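PDB 3U52: phenol hydroxylase component phO from Pseudomonas stutzeri, which is probably the small structural subunit of a bacterial multicomponent phenol hydroxylase, which hydroxylates phenol to a catechol at a diiron centre in its large subunit. Local coordinates for residues E[24-29]-E[42-47]; E[33-38]-E[63-68]; E[46-51]-E[91-96]; E[71-76]-E[106-111]; E[79-84]-E[100-105]. One frame throughout, in Å; residues are numbered along the deposited sequence.

Contact 1 of 5, residues E[24-29]-E[42-47]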
# COMPACT_ATOMS: atom_id res chain seq x y z
N GLN E 24 47.54 -30.98 -17.06
CA GLN E 24 47.99 -29.85 -16.31
C GLN E 24 47.32 -28.60 -16.89
O GLN E 24 46.95 -28.57 -18.07
CB GLN E 24 49.54 -29.75 -16.34
CG GLN E 24 50.12 -29.27 -17.68
CD GLN E 24 51.64 -29.50 -17.76
OE1 GLN E 24 52.19 -30.27 -16.98
NE2 GLN E 24 52.30 -28.83 -18.68
N LEU E 25 47.14 -27.59 -16.04
CA LEU E 25 46.68 -26.24 -16.49
C LEU E 25 47.81 -25.47 -17.15
O LEU E 25 48.95 -25.47 -16.68
CB LEU E 25 46.17 -25.41 -15.28
CG LEU E 25 44.81 -25.87 -14.71
CD1 LEU E 25 44.56 -25.18 -13.39
CD2 LEU E 25 43.66 -25.69 -15.73
N LEU E 26 47.48 -24.79 -18.23
CA LEU E 26 48.40 -23.90 -18.91
C LEU E 26 47.62 -22.63 -19.30
O LEU E 26 46.50 -22.70 -19.84
CB LEU E 26 48.97 -24.57 -20.16
CG LEU E 26 49.83 -23.71 -21.10
CD1 LEU E 26 51.09 -23.21 -20.44
CD2 LEU E 26 50.19 -24.53 -22.36
N TYR E 27 48.25 -21.48 -19.11
CA TYR E 27 47.62 -20.22 -19.49
C TYR E 27 48.38 -19.61 -20.61
O TYR E 27 49.60 -19.64 -20.58
CB TYR E 27 47.64 -19.23 -18.31
CG TYR E 27 46.97 -19.72 -17.05
CD1 TYR E 27 45.58 -19.89 -16.98
CD2 TYR E 27 47.72 -20.02 -15.92
CE1 TYR E 27 44.97 -20.36 -15.81
CE2 TYR E 27 47.12 -20.50 -14.76
CZ TYR E 27 45.75 -20.67 -14.71
OH TYR E 27 45.18 -21.13 -13.52
N VAL E 28 47.71 -19.04 -21.58
CA VAL E 28 48.42 -18.38 -22.65
C VAL E 28 47.93 -16.95 -22.85
O VAL E 28 46.72 -16.72 -23.03
CB VAL E 28 48.29 -19.17 -23.99
CG1 VAL E 28 49.08 -18.42 -25.14
CG2 VAL E 28 48.74 -20.69 -23.83
N TYR E 29 48.86 -16.00 -22.81
CA TYR E 29 48.57 -14.58 -23.09
C TYR E 29 49.17 -14.09 -24.42
O TYR E 29 50.38 -14.17 -24.63
CB TYR E 29 49.07 -13.76 -21.92
CG TYR E 29 48.94 -12.25 -21.99
CD1 TYR E 29 49.91 -11.44 -21.38
CD2 TYR E 29 47.87 -11.63 -22.62
CE1 TYR E 29 49.81 -10.04 -21.41
CE2 TYR E 29 47.77 -10.22 -22.68
CZ TYR E 29 48.73 -9.44 -22.07
OH TYR E 29 48.64 -8.06 -22.11
N LEU E 42 43.93 -23.30 -20.33
CA LEU E 42 43.86 -24.55 -21.08
C LEU E 42 44.19 -25.78 -20.19
O LEU E 42 44.95 -25.66 -19.20
CB LEU E 42 44.82 -24.46 -22.27
CG LEU E 42 44.77 -23.15 -23.07
CD1 LEU E 42 46.08 -23.01 -23.84
CD2 LEU E 42 43.59 -23.16 -24.02
N LEU E 43 43.61 -26.93 -20.54
CA LEU E 43 43.92 -28.22 -19.93
C LEU E 43 44.55 -29.04 -21.05
O LEU E 43 43.94 -29.27 -22.11
CB LEU E 43 42.67 -28.94 -19.43
CG LEU E 43 43.02 -30.11 -18.48
CD1 LEU E 43 43.50 -29.59 -17.14
CD2 LEU E 43 41.87 -31.07 -18.28
N VAL E 44 45.75 -29.51 -20.76
CA VAL E 44 46.73 -29.91 -21.75
C VAL E 44 47.46 -31.18 -21.25
O VAL E 44 47.60 -31.38 -20.02
CB VAL E 44 47.66 -28.66 -21.88
CG1 VAL E 44 49.05 -28.81 -21.31
CG2 VAL E 44 47.53 -27.95 -23.17
N GLN E 45 47.88 -32.04 -22.18
CA GLN E 45 48.64 -33.26 -21.81
C GLN E 45 50.11 -32.87 -21.72
O GLN E 45 50.67 -32.42 -22.71
CB GLN E 45 48.44 -34.41 -22.84
CG GLN E 45 47.12 -34.39 -23.70
CD GLN E 45 45.93 -35.22 -23.13
OE1 GLN E 45 46.11 -36.04 -22.20
NE2 GLN E 45 44.71 -35.00 -23.69
N PRO E 46 50.75 -33.03 -20.54
CA PRO E 46 52.16 -32.67 -20.38
C PRO E 46 53.10 -33.36 -21.42
O PRO E 46 54.20 -32.88 -21.70
CB PRO E 46 52.48 -33.11 -18.95
CG PRO E 46 51.32 -33.96 -18.50
CD PRO E 46 50.16 -33.61 -19.31
N GLY E 47 52.63 -34.44 -22.01
CA GLY E 47 53.38 -35.12 -23.05
C GLY E 47 53.24 -34.57 -24.47
O GLY E 47 54.05 -34.93 -25.35
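Gln24 to Leu26 pair with Leu42 to Val44 in antiparallel register, with strand axes approaching to 4.7 Å and directions 133° apart, a clear departure from straight antiparallel geometry. Four backbone bonds join them: Gln24 and Val44 exchange two, as do Leu26 and Leu42, the shortest running from Leu42 N to Leu26 O at 2.7 Å. Between these pairs, Leu25 faces Leu43 as a non-hydrogen-bonded pair, and Leu25 CA comes within 3.3 Å of Leu42 O in a CA-H...O contact. The two strands form the first hairpin of a ubiquitin-like beta-grasp sheet, whose helix 50-62 packs on the face bearing Leu26, Leu42 and Val44. On that face Gln24 has CG in the cramped position between its own N and carbonyl carbon (chi1 73°), where it rests on Val44 CG1 at 3.8 Å. The extended chain then slides past Pro46, with OE1 3.5 Å from Pro46 CB, while NE2 bonds to Ile98 O. One branch of Val28, CG2, meets Leu42 CD1 at 3.5 Å. On the other face, Leu25 CD2 reaches Leu43 CD1 at 4.2 Å, and another protein chain packs on both leucines.

Contact 2 of 5, residues E[33-38]-E[63-68]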
# COMPACT_ATOMS: atom_id res chain seq x y z
N HIS E 33 45.70 -8.24 -28.20
CA HIS E 33 44.59 -8.97 -28.82
C HIS E 33 43.41 -9.10 -27.85
O HIS E 33 42.93 -10.21 -27.55
CB HIS E 33 45.08 -10.30 -29.41
CG HIS E 33 46.00 -10.09 -30.56
ND1 HIS E 33 47.32 -9.71 -30.39
CD2 HIS E 33 45.77 -10.03 -31.90
CE1 HIS E 33 47.87 -9.48 -31.57
NE2 HIS E 33 46.96 -9.68 -32.50
N LEU E 34 42.95 -7.94 -27.37
CA LEU E 34 42.01 -7.88 -26.23
C LEU E 34 40.62 -8.25 -26.68
O LEU E 34 39.69 -8.28 -25.86
CB LEU E 34 42.04 -6.50 -25.53
CG LEU E 34 43.37 -6.26 -24.79
CD1 LEU E 34 43.51 -4.80 -24.46
CD2 LEU E 34 43.42 -7.16 -23.59
N LEU E 35 40.46 -8.58 -27.97
CA LEU E 35 39.25 -9.27 -28.40
C LEU E 35 38.91 -10.44 -27.45
O LEU E 35 37.71 -10.68 -27.15
CB LEU E 35 39.35 -9.74 -29.88
CG LEU E 35 38.22 -10.62 -30.48
CD1 LEU E 35 36.84 -9.97 -30.63
CD2 LEU E 35 38.61 -11.25 -31.83
N PHE E 36 39.94 -11.17 -27.01
CA PHE E 36 39.80 -12.21 -26.00
C PHE E 36 40.12 -11.44 -24.74
O PHE E 36 41.25 -10.96 -24.55
CB PHE E 36 40.83 -13.32 -26.24
CG PHE E 36 40.78 -13.85 -27.60
CD1 PHE E 36 41.80 -13.56 -28.51
CD2 PHE E 36 39.67 -14.60 -28.03
CE1 PHE E 36 41.72 -14.02 -29.82
CE2 PHE E 36 39.58 -15.06 -29.34
CZ PHE E 36 40.63 -14.77 -30.24
N CYS E 37 39.13 -11.27 -23.87
CA CYS E 37 39.29 -10.38 -22.73
C CYS E 37 40.39 -10.76 -21.75
O CYS E 37 40.96 -9.87 -21.12
CB CYS E 37 37.98 -10.30 -21.98
SG CYS E 37 37.51 -11.89 -21.22
N ALA E 38 40.70 -12.07 -21.62
CA ALA E 38 41.66 -12.57 -20.63
C ALA E 38 42.57 -13.66 -21.25
O ALA E 38 42.23 -14.23 -22.31
CB ALA E 38 40.88 -13.16 -19.42
N ALA E 63 41.19 -18.25 -33.50
CA ALA E 63 40.72 -18.14 -34.87
C ALA E 63 39.78 -16.98 -35.14
O ALA E 63 39.73 -16.49 -36.25
CB ALA E 63 40.10 -19.49 -35.36
N ALA E 64 39.08 -16.50 -34.11
CA ALA E 64 38.09 -15.41 -34.27
C ALA E 64 38.73 -14.06 -34.57
O ALA E 64 38.05 -13.16 -35.05
CB ALA E 64 37.19 -15.30 -33.04
N HIS E 65 40.00 -13.90 -34.20
CA HIS E 65 40.69 -12.63 -34.46
C HIS E 65 41.23 -12.62 -35.87
O HIS E 65 41.87 -13.59 -36.26
CB HIS E 65 41.86 -12.42 -33.47
CG HIS E 65 42.32 -11.00 -33.42
ND1 HIS E 65 43.05 -10.44 -34.44
CD2 HIS E 65 42.08 -10.00 -32.54
CE1 HIS E 65 43.29 -9.16 -34.16
NE2 HIS E 65 42.68 -8.87 -33.03
N PRO E 66 41.04 -11.52 -36.60
CA PRO E 66 41.65 -11.30 -37.93
C PRO E 66 43.15 -11.57 -38.04
O PRO E 66 43.58 -12.09 -39.06
CB PRO E 66 41.39 -9.82 -38.18
CG PRO E 66 40.11 -9.60 -37.54
CD PRO E 66 40.20 -10.36 -36.24
N ASP E 67 43.95 -11.23 -37.02
CA ASP E 67 45.39 -11.55 -37.03
C ASP E 67 45.77 -13.06 -36.97
O ASP E 67 46.93 -13.41 -37.26
CB ASP E 67 46.11 -10.87 -35.87
CG ASP E 67 46.22 -9.38 -36.01
OD1 ASP E 67 45.81 -8.84 -37.06
OD2 ASP E 67 46.72 -8.76 -35.05
N SER E 68 44.85 -13.92 -36.54
CA SER E 68 45.16 -15.33 -36.27
C SER E 68 45.74 -16.03 -37.50
O SER E 68 46.76 -16.74 -37.41
CB SER E 68 43.91 -16.08 -35.84
OG SER E 68 44.23 -17.37 -35.34
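His65 and His33 meet as a T-shaped pair, the edge of His33 directed at the face of His65, with centroids 4.6 Å apart and planes at 65°. The path of His65 can be traced outward. Its CB touches two apolar side chains of the loop 33-38, Leu35 CD2 at 3.8 Å and Phe36 CE1 at 4.0 Å. With CG anti to the backbone N (chi1 -163°), the ring swings toward the loop 33-38. There CD2 lies 3.8 Å from Leu35 CD2. At ND1 the ring accepts the backbone N-H of Asp67 at 2.8 Å, in the ring plane, which fixes the rotation of the imidazole within the type I turn from His65 to Ser68. CE1 lies 3.5 Å from His33 CD2, the atom that sits over the centre of the ring, and Pro66 CD covers the opposite face. NE2, at the tip, bonds to Tyr119 O.

His33 in turn offers NE2 to Asp67 OD2 at 2.7 Å, a bond somewhat bent at 149°. The carboxylate oxygen is reached on its anti side, the two planes are steeply turned against each other, and Gly113 N is a second donor to OD2. His33 ND1 bonds to Pro31 O.

The partners suggest different protonation for the two rings. ND1 of His65 accepts while NE2 faces a carbonyl, consistent with a neutral ring protonated at NE2; both nitrogens of His33 face oxygens, so the neighbouring carboxylate would probably favour its doubly protonated form.

Contact 3 of 5, residues E[46-51]-E[91-96]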
# COMPACT_ATOMS: atom_id res chain seq x y z
N PRO E 46 50.75 -33.03 -20.54
CA PRO E 46 52.16 -32.67 -20.38
C PRO E 46 53.10 -33.36 -21.42
O PRO E 46 54.20 -32.88 -21.70
CB PRO E 46 52.48 -33.11 -18.95
CG PRO E 46 51.32 -33.96 -18.50
CD PRO E 46 50.16 -33.61 -19.31
N GLY E 47 52.63 -34.44 -22.01
CA GLY E 47 53.38 -35.12 -23.05
C GLY E 47 53.24 -34.57 -24.47
O GLY E 47 54.05 -34.93 -25.35
N MET E 48 52.26 -33.70 -24.72
CA MET E 48 52.07 -33.22 -26.10
C MET E 48 53.26 -32.34 -26.47
O MET E 48 53.91 -31.78 -25.60
CB MET E 48 50.74 -32.50 -26.27
CG MET E 48 50.73 -31.04 -25.78
SD MET E 48 49.10 -30.24 -25.84
CE MET E 48 48.61 -30.36 -27.53
N THR E 49 53.55 -32.24 -27.76
CA THR E 49 54.72 -31.46 -28.20
C THR E 49 54.34 -29.98 -28.24
O THR E 49 53.17 -29.64 -28.38
CB THR E 49 55.21 -31.90 -29.61
OG1 THR E 49 54.16 -31.71 -30.56
CG2 THR E 49 55.62 -33.37 -29.63
N PHE E 50 55.32 -29.11 -28.14
CA PHE E 50 55.07 -27.69 -28.31
C PHE E 50 54.38 -27.38 -29.64
O PHE E 50 53.50 -26.54 -29.68
CB PHE E 50 56.32 -26.84 -28.12
CG PHE E 50 56.01 -25.39 -27.81
CD1 PHE E 50 55.76 -24.48 -28.84
CD2 PHE E 50 55.88 -24.97 -26.49
CE1 PHE E 50 55.43 -23.13 -28.56
CE2 PHE E 50 55.55 -23.65 -26.21
CZ PHE E 50 55.33 -22.73 -27.25
N SER E 51 54.74 -28.07 -30.73
CA SER E 51 54.10 -27.79 -32.02
C SER E 51 52.66 -28.29 -32.07
O SER E 51 51.82 -27.68 -32.75
CB SER E 51 54.93 -28.33 -33.20
OG SER E 51 55.06 -29.75 -33.09
N ALA E 91 59.63 -31.19 -28.92
CA ALA E 91 59.79 -31.64 -27.52
C ALA E 91 58.50 -31.46 -26.70
O ALA E 91 57.75 -30.49 -26.91
CB ALA E 91 60.89 -30.91 -26.86
N SER E 92 58.26 -32.37 -25.76
CA SER E 92 57.04 -32.31 -24.97
C SER E 92 56.99 -31.03 -24.13
O SER E 92 58.02 -30.37 -23.90
CB SER E 92 56.90 -33.57 -24.08
OG SER E 92 57.64 -33.43 -22.89
N LEU E 93 55.80 -30.67 -23.67
CA LEU E 93 55.64 -29.53 -22.76
C LEU E 93 56.47 -29.72 -21.50
O LEU E 93 57.22 -28.83 -21.10
CB LEU E 93 54.15 -29.32 -22.44
CG LEU E 93 53.32 -28.37 -23.32
CD1 LEU E 93 53.84 -28.10 -24.75
CD2 LEU E 93 51.84 -28.73 -23.33
N LYS E 94 56.35 -30.89 -20.89
CA LYS E 94 56.99 -31.18 -19.62
C LYS E 94 58.54 -31.15 -19.67
O LYS E 94 59.19 -30.63 -18.77
CB LYS E 94 56.49 -32.53 -19.09
CG LYS E 94 57.06 -32.90 -17.73
CD LYS E 94 56.49 -34.18 -17.19
CE LYS E 94 56.74 -34.25 -15.67
NZ LYS E 94 56.09 -35.43 -14.99
N GLU E 95 59.12 -31.73 -20.73
CA GLU E 95 60.60 -31.75 -20.85
C GLU E 95 61.24 -30.37 -21.05
O GLU E 95 62.38 -30.14 -20.66
CB GLU E 95 61.10 -32.77 -21.88
CG GLU E 95 60.52 -32.67 -23.24
CD GLU E 95 61.14 -33.66 -24.23
OE1 GLU E 95 60.42 -34.58 -24.71
OE2 GLU E 95 62.35 -33.50 -24.54
N GLN E 96 60.49 -29.42 -21.60
CA GLN E 96 61.00 -28.06 -21.68
C GLN E 96 60.62 -27.13 -20.51
O GLN E 96 60.91 -25.94 -20.55
CB GLN E 96 60.77 -27.45 -23.06
CG GLN E 96 59.37 -27.50 -23.57
CD GLN E 96 59.30 -27.29 -25.06
OE1 GLN E 96 58.67 -28.05 -25.76
NE2 GLN E 96 59.96 -26.26 -25.54
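Thr49 and Ser92 bring the two backbones to 4.1 Å between CA atoms, and three main-chain bonds flank that bridge: Lys94 N to Pro46 O at 3.0 Å, Leu93 N to Met48 O at 2.9 Å and Phe50 N to Ala91 O at 3.1 Å. Met48 O takes a further donor, since Ser92 CA approaches it in a CA-H...O contact. Among the side chains Leu93 is the hub, and each of its methyls has its own partner. CD2 lies 3.5 Å from Met48 CG, the two side chains running next to each other in the same direction. Met48 can do this because CG stands between its backbone N and carbonyl carbon (chi1 80°). CD1 turns to Phe50, whose ring atom CD2 is 4.1 Å away across a nearly perpendicular approach; the Phe50 ring also meets Trp78 edge-to-face. Toward the surface, Lys94 touches Pro46 CB to CB at 4.1 Å before its extended chain leads away. Ser92 OG accepts Glu95 N at 3.1 Å, an ST motif that shapes the turn presenting Leu93.

The polar bonds also serve the start of helix 50-62. Amides of a first helical turn lack carbonyls from within the helix: here Ala91 O takes Phe50 N, and Thr49, the N-cap, takes Ala52 N through OG1. A carbonyl so placed probably interacts favourably with the helix dipole.

Contact 4 of 5, residues E[71-76]-E[106-111]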
# COMPACT_ATOMS: atom_id res chain seq x y z
N ALA E 71 49.46 -15.27 -38.23
CA ALA E 71 50.42 -15.43 -37.11
C ALA E 71 51.20 -16.73 -37.23
O ALA E 71 50.58 -17.80 -37.44
CB ALA E 71 49.66 -15.43 -35.79
N ASP E 72 52.52 -16.67 -37.08
CA ASP E 72 53.33 -17.88 -36.89
C ASP E 72 53.72 -17.95 -35.42
O ASP E 72 54.81 -17.46 -35.05
CB ASP E 72 54.62 -17.84 -37.76
CG ASP E 72 55.35 -19.23 -37.88
OD1 ASP E 72 55.08 -20.23 -37.14
OD2 ASP E 72 56.23 -19.32 -38.78
N PHE E 73 52.83 -18.48 -34.57
CA PHE E 73 53.10 -18.57 -33.13
C PHE E 73 54.27 -19.55 -33.04
O PHE E 73 54.30 -20.47 -33.81
CB PHE E 73 51.88 -19.14 -32.38
CG PHE E 73 50.63 -18.28 -32.45
CD1 PHE E 73 50.57 -17.05 -31.82
CD2 PHE E 73 49.51 -18.72 -33.15
CE1 PHE E 73 49.38 -16.25 -31.89
CE2 PHE E 73 48.33 -17.92 -33.22
CZ PHE E 73 48.29 -16.69 -32.58
N LEU E 74 55.24 -19.45 -32.17
CA LEU E 74 56.31 -20.53 -32.33
C LEU E 74 57.58 -19.88 -32.80
O LEU E 74 58.58 -19.88 -32.08
CB LEU E 74 55.90 -21.62 -33.36
CG LEU E 74 56.33 -23.13 -33.49
CD1 LEU E 74 57.34 -23.38 -34.56
CD2 LEU E 74 56.78 -23.82 -32.20
N ASN E 75 57.52 -19.27 -33.98
CA ASN E 75 58.60 -18.39 -34.39
C ASN E 75 58.36 -16.97 -33.92
O ASN E 75 59.19 -16.10 -34.17
CB ASN E 75 58.83 -18.44 -35.91
CG ASN E 75 59.11 -19.87 -36.42
OD1 ASN E 75 59.98 -20.58 -35.90
ND2 ASN E 75 58.35 -20.29 -37.41
N ALA E 76 57.25 -16.74 -33.20
CA ALA E 76 56.99 -15.47 -32.49
C ALA E 76 57.90 -15.34 -31.27
O ALA E 76 58.74 -16.20 -31.01
CB ALA E 76 55.49 -15.38 -32.10
N VAL E 106 52.89 -14.78 -25.65
CA VAL E 106 53.39 -14.85 -27.02
C VAL E 106 53.15 -13.54 -27.71
O VAL E 106 52.02 -13.10 -27.80
CB VAL E 106 52.78 -16.00 -27.86
CG1 VAL E 106 51.23 -16.07 -27.81
CG2 VAL E 106 53.28 -15.92 -29.35
N THR E 107 54.23 -12.90 -28.16
CA THR E 107 54.16 -11.62 -28.85
C THR E 107 54.50 -11.85 -30.32
O THR E 107 55.52 -12.48 -30.63
CB THR E 107 55.12 -10.60 -28.19
OG1 THR E 107 54.62 -10.27 -26.88
CG2 THR E 107 55.23 -9.30 -29.01
N THR E 108 53.63 -11.36 -31.19
CA THR E 108 53.73 -11.53 -32.64
C THR E 108 54.01 -10.16 -33.31
O THR E 108 53.09 -9.43 -33.64
CB THR E 108 52.42 -12.12 -33.24
OG1 THR E 108 51.29 -11.32 -32.82
CG2 THR E 108 52.20 -13.60 -32.78
N PRO E 109 55.29 -9.81 -33.49
CA PRO E 109 55.67 -8.55 -34.18
C PRO E 109 54.87 -8.31 -35.44
O PRO E 109 54.69 -9.20 -36.26
CB PRO E 109 57.13 -8.79 -34.55
CG PRO E 109 57.61 -9.68 -33.37
CD PRO E 109 56.47 -10.58 -33.05
N GLY E 110 54.35 -7.11 -35.59
CA GLY E 110 53.62 -6.81 -36.83
C GLY E 110 52.14 -7.10 -36.75
O GLY E 110 51.35 -6.66 -37.61
N LEU E 111 51.74 -7.85 -35.72
CA LEU E 111 50.32 -8.12 -35.53
C LEU E 111 49.98 -7.58 -34.15
O LEU E 111 50.23 -8.23 -33.14
CB LEU E 111 50.02 -9.62 -35.66
CG LEU E 111 50.43 -10.27 -36.99
CD1 LEU E 111 50.18 -11.73 -36.93
CD2 LEU E 111 49.74 -9.65 -38.20
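Ala76 and Phe73 meet the end of strand 102-107 by packing, without a hydrogen bond between the two segments. The methyl of Ala76 fits among three atoms: it lies 3.6 Å from Val106 CG2, 3.8 Å from Thr108 CG2 and 3.3 Å from the carbonyl O of Thr107. Val106 CG2 is shared, for it also sits in the plane of the Phe73 ring at its edge, 3.8 Å from CD1. The same ring atom is 3.9 Å from Thr108 CG2, and Ala71 CB lies over one face of the ring, offset toward its rim. Ala71 then reaches outward to Leu111, CB to CD1 at 3.9 Å.

Next come the groups that hold these in place. In Thr108, OG1 occupies the position between backbone N and carbonyl carbon (chi1 53°); that directs the methyl to Phe73 and Ala76, while the hydroxyl bonds to Trp30 NE1. A type II turn from Thr108 to Leu111, closed by Leu111 N to Thr108 O at 2.9 Å and passing through Gly110 with a positive phi of 91°, brings Leu111 back to Ala71. Across from it, Asn75 ND2 donates to Asp72 OD2 at 2.7 Å, bracing the loop around Phe73. Trp30 meets the Phe73 ring edge-to-face.

The arrangement belongs to the beta-grasp fold: the loop leading from the helix into strand 77-80 closes over the end of the central strand 102-107.

Contact 5 of 5, residues E[79-84]-E[100-105]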
# COMPACT_ATOMS: atom_id res chain seq x y z
N LEU E 79 57.51 -15.76 -23.80
CA LEU E 79 57.96 -15.72 -22.41
C LEU E 79 57.32 -16.90 -21.75
O LEU E 79 56.23 -17.30 -22.12
CB LEU E 79 57.47 -14.45 -21.69
CG LEU E 79 58.13 -13.05 -21.82
CD1 LEU E 79 58.36 -12.66 -23.23
CD2 LEU E 79 57.25 -12.03 -21.12
N LEU E 80 57.98 -17.43 -20.73
CA LEU E 80 57.44 -18.51 -19.91
C LEU E 80 57.62 -18.07 -18.50
O LEU E 80 58.75 -17.90 -18.06
CB LEU E 80 58.16 -19.84 -20.14
CG LEU E 80 57.90 -20.95 -19.11
CD1 LEU E 80 56.42 -21.41 -19.19
CD2 LEU E 80 58.84 -22.13 -19.35
N ASN E 81 56.51 -17.85 -17.79
CA ASN E 81 56.55 -17.35 -16.42
C ASN E 81 57.36 -16.04 -16.30
O ASN E 81 58.06 -15.82 -15.31
CB ASN E 81 56.99 -18.46 -15.43
CG ASN E 81 56.07 -19.66 -15.51
OD1 ASN E 81 54.86 -19.46 -15.61
ND2 ASN E 81 56.62 -20.90 -15.55
N ASP E 82 57.19 -15.18 -17.32
CA ASP E 82 57.80 -13.87 -17.42
C ASP E 82 59.28 -13.88 -17.78
O ASP E 82 59.90 -12.82 -17.78
CB ASP E 82 57.56 -13.03 -16.15
CG ASP E 82 56.16 -13.26 -15.55
OD1 ASP E 82 55.12 -13.14 -16.29
OD2 ASP E 82 56.11 -13.58 -14.31
N GLU E 83 59.83 -15.04 -18.14
CA GLU E 83 61.25 -15.15 -18.52
C GLU E 83 61.35 -15.45 -20.01
O GLU E 83 60.54 -16.24 -20.53
CB GLU E 83 61.93 -16.28 -17.73
CG GLU E 83 62.18 -15.99 -16.25
CD GLU E 83 63.41 -15.08 -16.00
OE1 GLU E 83 64.57 -15.50 -16.33
OE2 GLU E 83 63.24 -13.94 -15.47
N PRO E 84 62.34 -14.85 -20.72
CA PRO E 84 62.53 -15.16 -22.16
C PRO E 84 62.58 -16.67 -22.39
O PRO E 84 63.17 -17.38 -21.59
CB PRO E 84 63.89 -14.51 -22.46
CG PRO E 84 63.95 -13.32 -21.52
CD PRO E 84 63.30 -13.83 -20.24
N HIS E 100 52.72 -27.16 -14.37
CA HIS E 100 51.29 -26.91 -14.08
C HIS E 100 51.11 -25.44 -13.68
O HIS E 100 51.88 -24.91 -12.90
CB HIS E 100 50.82 -27.90 -13.02
CG HIS E 100 49.43 -27.70 -12.53
ND1 HIS E 100 48.32 -27.87 -13.33
CD2 HIS E 100 48.96 -27.38 -11.30
CE1 HIS E 100 47.23 -27.67 -12.61
NE2 HIS E 100 47.59 -27.36 -11.37
N LYS E 101 50.10 -24.80 -14.26
CA LYS E 101 49.83 -23.38 -14.03
C LYS E 101 50.94 -22.37 -14.45
O LYS E 101 51.00 -21.23 -13.98
CB LYS E 101 49.35 -23.17 -12.58
CG LYS E 101 47.88 -23.57 -12.38
CD LYS E 101 47.31 -22.91 -11.10
CE LYS E 101 47.66 -23.81 -9.90
NZ LYS E 101 47.49 -23.06 -8.63
N SER E 102 51.82 -22.79 -15.35
CA SER E 102 52.67 -21.85 -16.09
C SER E 102 51.83 -20.93 -16.98
O SER E 102 50.73 -21.31 -17.46
CB SER E 102 53.71 -22.60 -16.96
OG SER E 102 54.75 -23.06 -16.11
N MET E 103 52.36 -19.76 -17.24
CA MET E 103 51.78 -18.89 -18.28
C MET E 103 52.82 -18.65 -19.32
O MET E 103 53.89 -18.17 -19.00
CB MET E 103 51.31 -17.55 -17.71
CG MET E 103 50.53 -16.73 -18.78
SD MET E 103 49.72 -15.32 -18.16
CE MET E 103 48.09 -15.94 -18.07
N LEU E 104 52.50 -19.01 -20.55
CA LEU E 104 53.20 -18.53 -21.72
C LEU E 104 52.64 -17.17 -22.24
O LEU E 104 51.41 -16.97 -22.33
CB LEU E 104 53.01 -19.56 -22.82
CG LEU E 104 53.67 -20.94 -22.58
CD1 LEU E 104 53.09 -21.94 -23.55
CD2 LEU E 104 55.21 -20.86 -22.71
N THR E 105 53.55 -16.25 -22.60
CA THR E 105 53.16 -14.98 -23.24
C THR E 105 53.70 -15.05 -24.64
O THR E 105 54.86 -15.39 -24.80
CB THR E 105 53.77 -13.75 -22.50
OG1 THR E 105 53.28 -13.72 -21.16
CG2 THR E 105 53.40 -12.41 -23.17
O HOH W 1 54.64 -15.32 -19.29
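Leu79 and Thr105 form an antiparallel hydrogen-bonded pair, exchanging two backbone bonds, with Leu79 N to Thr105 O at 2.9 Å. The next link, Asn81 N to Met103 O, is also 2.9 Å and almost straight at 173°. It comes where the chain enters the type I' turn from Leu80 to Glu83, with Asn81 in the left-handed helical region of the backbone.

Side-chain hydrogen bonds take over beyond it. The carboxamide of Asn81, its CG anti to the carbonyl carbon (chi1 -57°), reaches across with both ends. OD1 accepts Met103 N at 3.0 Å, the donor standing out of the carbonyl plane, and ND2 donates a hydrogen bond to Ser102 OG at 2.9 Å in the amide plane, with 170° at the hydrogen. Ser102 OG is bonded to Asp99 OD1 as well, and a polar side chain of another protein chain bonds to Asn81 OD1.

One water fills a bridging role. It accepts from Asp82 N at 3.2 Å, donates to Met103 O at 3.0 Å and bonds to Thr105 OG1 at 2.8 Å.

Apolar contacts lie on both faces. Leu80 CD1 meets Leu104 CD2 at 3.8 Å, on the side where Phe50 and Leu53 of the helix pack on Leu104; on the other, Leu79 and Thr105 lie side by side, CB against CB.

Chemically, the Asn81 amide substitutes for main-chain pairing where the strand turns off: two bonds across the contact resist rotation of the group, and Met103 O is gripped by both an amide and a water.

Contacts 1 and 5 lie nearest the chain's centre and belong to one sheet, joined where strand 24-29 runs beside 102-107; backbone bonds dominate both, but contact 1 is buried whereas contact 5 is partly buried and recruits a side-chain amide and a water. Contact 4 uses the far end of the same strand 102-107 and has no hydrogen bond across it, its contacts being mostly between apolar groups. Contact 3, at the surface, continues from contact 1 through Pro46 and Gly47, and its Leu93 packs on Val44. Contact 2, also buried though about 14 Å from the centre, links two loops through imidazoles and a carboxylate, touching contact 4 at Leu111. Contacts 2 and 3 lie on opposite sides of the chain's centre.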